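Tailspike protein (Siphovirus 9NA, PDB 3RIQ) binds Salmonella lipopolysaccharide, the phage's receptor, and cleaves it as an endorhamnosidase. Local coordinates at the interface of chains A and B. Numbering follows the deposited sequence. Chains: chain A/B, Tailspike protein.

Contact 1: the interface of chains A and B. Residues chain A 491-492, 494; chain B 507, 509-510.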
loop_
_atom_site.group_PDB
_atom_site.type_symbol
_atom_site.label_atom_id
_atom_site.label_comp_id
_atom_site.label_asym_id
_atom_site.label_seq_id
_atom_site.Cartn_x
_atom_site.Cartn_y
_atom_site.Cartn_z
ATOM N N ARG A 491 42.136 19.541 16.175
ATOM C CA ARG A 491 41.783 20.951 16.374
ATOM C C ARG A 491 42.830 21.844 15.693
ATOM O O ARG A 491 44.035 21.672 15.903
ATOM C CB ARG A 491 41.636 21.326 17.857
ATOM C CG ARG A 491 41.328 22.829 18.035
ATOM C CD ARG A 491 40.968 23.149 19.473
ATOM N NE ARG A 491 40.909 24.592 19.709
ATOM C CZ ARG A 491 39.876 25.406 19.483
ATOM N NH1 ARG A 491 38.705 24.966 18.997
ATOM N NH2 ARG A 491 40.039 26.703 19.746
ATOM N N LEU A 492 42.337 22.793 14.901
ATOM C CA LEU A 492 43.170 23.747 14.144
ATOM C C LEU A 492 44.153 23.120 13.148
ATOM O O LEU A 492 45.118 23.750 12.702
ATOM C CB LEU A 492 43.866 24.770 15.072
ATOM C CG LEU A 492 42.879 25.861 15.523
ATOM C CD1 LEU A 492 43.486 26.729 16.601
ATOM C CD2 LEU A 492 42.361 26.728 14.348
ATOM N N PHE A 494 46.164 20.518 13.574
ATOM C CA PHE A 494 47.431 20.003 14.125
ATOM C C PHE A 494 47.498 18.477 14.274
ATOM O O PHE A 494 48.526 17.946 14.693
ATOM C CB PHE A 494 47.848 20.747 15.418
ATOM C CG PHE A 494 48.357 22.151 15.146
ATOM C CD1 PHE A 494 47.473 23.215 15.119
ATOM C CD2 PHE A 494 49.700 22.383 14.869
ATOM C CE1 PHE A 494 47.895 24.494 14.822
ATOM C CE2 PHE A 494 50.142 23.671 14.575
ATOM C CZ PHE A 494 49.242 24.723 14.551
ATOM N N PRO B 507 50.132 25.329 19.218
ATOM C CA PRO B 507 49.800 26.642 19.788
ATOM C C PRO B 507 48.732 26.516 20.884
ATOM O O PRO B 507 47.976 25.512 20.923
ATOM C CB PRO B 507 49.297 27.428 18.577
ATOM C CG PRO B 507 48.660 26.365 17.692
ATOM C CD PRO B 507 49.463 25.089 17.922
ATOM N N SER B 509 45.963 28.021 21.119
ATOM C CA SER B 509 44.637 27.952 20.490
ATOM C C SER B 509 44.212 26.511 20.124
ATOM O O SER B 509 43.029 26.275 19.898
ATOM C CB SER B 509 44.628 28.794 19.221
ATOM O OG SER B 509 45.689 28.347 18.376
ATOM N N ALA B 510 45.168 25.568 20.062
ATOM C CA ALA B 510 44.873 24.178 19.673
ATOM C C ALA B 510 44.360 23.295 20.815
ATOM O O ALA B 510 44.117 22.102 20.620
ATOM C CB ALA B 510 46.041 23.523 18.941
#

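Contact 2: the interface of chains A and B. Residues chain A 433-435; chain B 417, 422, 444, 447.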
loop_
_atom_site.group_PDB
_atom_site.type_symbol
_atom_site.label_atom_id
_atom_site.label_comp_id
_atom_site.label_asym_id
_atom_site.label_seq_id
_atom_site.Cartn_x
_atom_site.Cartn_y
_atom_site.Cartn_z
ATOM N N GLN A 433 24.967 12.321 6.060
ATOM C CA GLN A 433 25.399 13.557 5.464
ATOM C C GLN A 433 24.495 14.701 5.927
ATOM O O GLN A 433 23.394 14.489 6.381
ATOM C CB GLN A 433 25.374 13.399 3.934
ATOM C CG GLN A 433 23.965 13.213 3.347
ATOM C CD GLN A 433 24.030 12.882 1.887
ATOM O OE1 GLN A 433 24.512 11.815 1.501
ATOM N NE2 GLN A 433 23.552 13.794 1.057
ATOM N N HIS A 434 24.985 15.921 5.847
ATOM C CA HIS A 434 24.178 17.090 6.244
ATOM C C HIS A 434 24.611 18.353 5.511
ATOM O O HIS A 434 25.785 18.507 5.181
ATOM C CB HIS A 434 24.265 17.307 7.773
ATOM C CG HIS A 434 23.058 17.966 8.363
ATOM N ND1 HIS A 434 22.784 19.306 8.220
ATOM C CD2 HIS A 434 22.015 17.444 9.055
ATOM C CE1 HIS A 434 21.644 19.592 8.824
ATOM N NE2 HIS A 434 21.151 18.476 9.330
ATOM N N GLY A 435 23.657 19.251 5.249
ATOM C CA GLY A 435 23.956 20.559 4.656
ATOM C C GLY A 435 24.739 21.484 5.591
ATOM O O GLY A 435 25.598 22.256 5.128
ATOM N N ILE B 417 23.086 10.682 -2.914
ATOM C CA ILE B 417 21.905 11.519 -2.627
ATOM C C ILE B 417 22.327 12.989 -2.673
ATOM O O ILE B 417 23.226 13.425 -1.913
ATOM C CB ILE B 417 21.334 11.216 -1.212
ATOM C CG1 ILE B 417 20.956 9.737 -1.097
ATOM C CG2 ILE B 417 20.173 12.166 -0.904
ATOM C CD1 ILE B 417 20.583 9.275 0.287
ATOM N N VAL B 422 18.586 16.608 4.380
ATOM C CA VAL B 422 18.427 15.189 4.679
ATOM C C VAL B 422 18.003 15.106 6.155
ATOM O O VAL B 422 18.704 15.617 7.030
ATOM C CB VAL B 422 19.768 14.417 4.448
ATOM C CG1 VAL B 422 19.665 13.002 4.946
ATOM C CG2 VAL B 422 20.176 14.422 2.959
ATOM N N ARG B 444 29.381 13.038 6.782
ATOM C CA ARG B 444 29.775 14.018 5.732
ATOM C C ARG B 444 28.900 15.285 5.830
ATOM O O ARG B 444 27.979 15.491 5.017
ATOM C CB ARG B 444 29.737 13.382 4.319
ATOM C CG ARG B 444 30.363 14.253 3.189
ATOM C CD ARG B 444 30.452 13.500 1.840
ATOM N NE ARG B 444 29.107 13.168 1.359
ATOM C CZ ARG B 444 28.323 14.011 0.681
ATOM N NH1 ARG B 444 28.779 15.225 0.320
ATOM N NH2 ARG B 444 27.081 13.631 0.366
ATOM N N MET B 447 27.595 18.896 2.986
ATOM C CA MET B 447 27.431 17.888 1.934
ATOM C C MET B 447 27.396 18.509 0.539
ATOM O O MET B 447 27.672 17.824 -0.439
ATOM C CB MET B 447 26.174 17.027 2.196
ATOM C CG MET B 447 24.860 17.795 1.978
ATOM S SD MET B 447 23.450 16.894 2.601
ATOM C CE MET B 447 22.111 18.082 2.255
HETATM O O HOH W 1 25.295 10.926 -0.990
HETATM O O HOH W 2 20.717 17.919 5.876
HETATM O O HOH W 3 27.547 10.835 1.825
#

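Contact 1: the interface of chains A and B
Two short 3-10 turns near the C-terminal end of this right-handed beta-helix tailspike meet between subunits: residues 491-493 of chain A, with A:Phe494 just after, lie against B:Pro507 and the turn 508-510. The polar link is made by A:Arg491, whose CG stands anti to the backbone N (chi1 177°) and whose chain runs extended from CG to NE. That reach carries the guanidinium past B:Ala510 to the next carbonyl, where A:Arg491 NE donates to B:Ser509 O at 2.7 Å. The donor lies in the carbonyl plane, while the acceptor sits 17° out of the guanidinium plane. A:Arg491 NH2 adds a weak bond to B:Ser509 O at 3.0 Å, so two nitrogens of one group address a single backbone oxygen. Arginine suits this place because its long aliphatic stem can rest on B:Ala510, A:Arg491 CD lying 4.0 Å from B:Ala510 CA, before its charged tip meets the carbonyl. A:Leu492 brings one branch, CD1, to 3.5 Å from B:Ser509 CB. Beyond it, A:Phe494 and B:Pro507 meet tip to tip. B:Pro507 CD lies over one face of the A:Phe494 ring, 3.6 Å from the centroid and offset toward the rim, nearest CZ, a CH-pi contact in which a rigid aliphatic ring meets a flat aromatic one. The methyl CB of B:Ala510 lies 4.1 Å from A:Phe494 CD1; a small residue fits there.

Contact 2: the interface of chains A and B
The end of strand 430-433 of chain A, with the loop residues A:His434 and A:Gly435, meets the end of strand 438-444 of chain B and B:Met447, in the loop after it; strands 417-419 and 421-422 of chain B supply B:Ile417 and B:Val422. A:Gln433 and B:Arg444 form a parallel beta bridge between the subunits. The backbone of A:His434 takes part: A:His434 N donates to B:Arg444 O at 3.1 Å, and A:His434 O accepts from B:Met447 N at 2.9 Å.

A:Gln433 is the main side chain of the patch. Its CG sits between the backbone N and the carbonyl carbon (chi1 66°), and the extended chain beyond carries the amide to B:Ile417. A:Gln433 NE2 donates to the backbone O of B:Ile417 at 3.0 Å, nearly straight at 168°, with the oxygen in the amide plane but the donor above the carbonyl plane. A glutamine fits because the other half of its amide accepts: OE1 takes water 1, which also contacts B:Ile417 N, and water 3, which B:Arg444 holds through NE and NH2. Glutamine and arginine run side by side, pointing the same way, their flat groups turned 79° apart; A:Gln433 OE1 and B:Arg444 NH2 touch at 3.3 Å as well as sharing water 3. B:Arg444 bends at chi3, and its NH1 bonds B:Met447 O, which probably helps to fix the loop. The soft, polarisable thioether of B:Met447 crosses the glutamine at about a right angle; B:Met447 SD packs on A:Gln433 CG and accepts a weak bond from A:Gln433 NE2 at 3.5 Å. B:Val422 CG2 lies 4.0 Å from A:Gln433 CG. Water 2 joins B:Val422 N to A:Gly435 N and sits over the centre of the A:His434 ring, 3.3 Å above its plane.

Contact 1 and contact 2 have no residue in common; the centres of their C-alpha atoms lie about 26 Å apart. Both join the same two chains, with contact 1 farther along the sequence, near the C-terminus. Contact 2 joins strand ends through backbone bonds and water, whereas contact 1 combines an arginine-to-carbonyl link with apolar packing. The assembly holds three copies, in keeping with the trimeric tailspikes of the P22 family, and the pairing is not an exact two-fold: each chain offers different surfaces to its neighbours. Repeated around the trimer, such contacts probably help hold the subunits together at two levels.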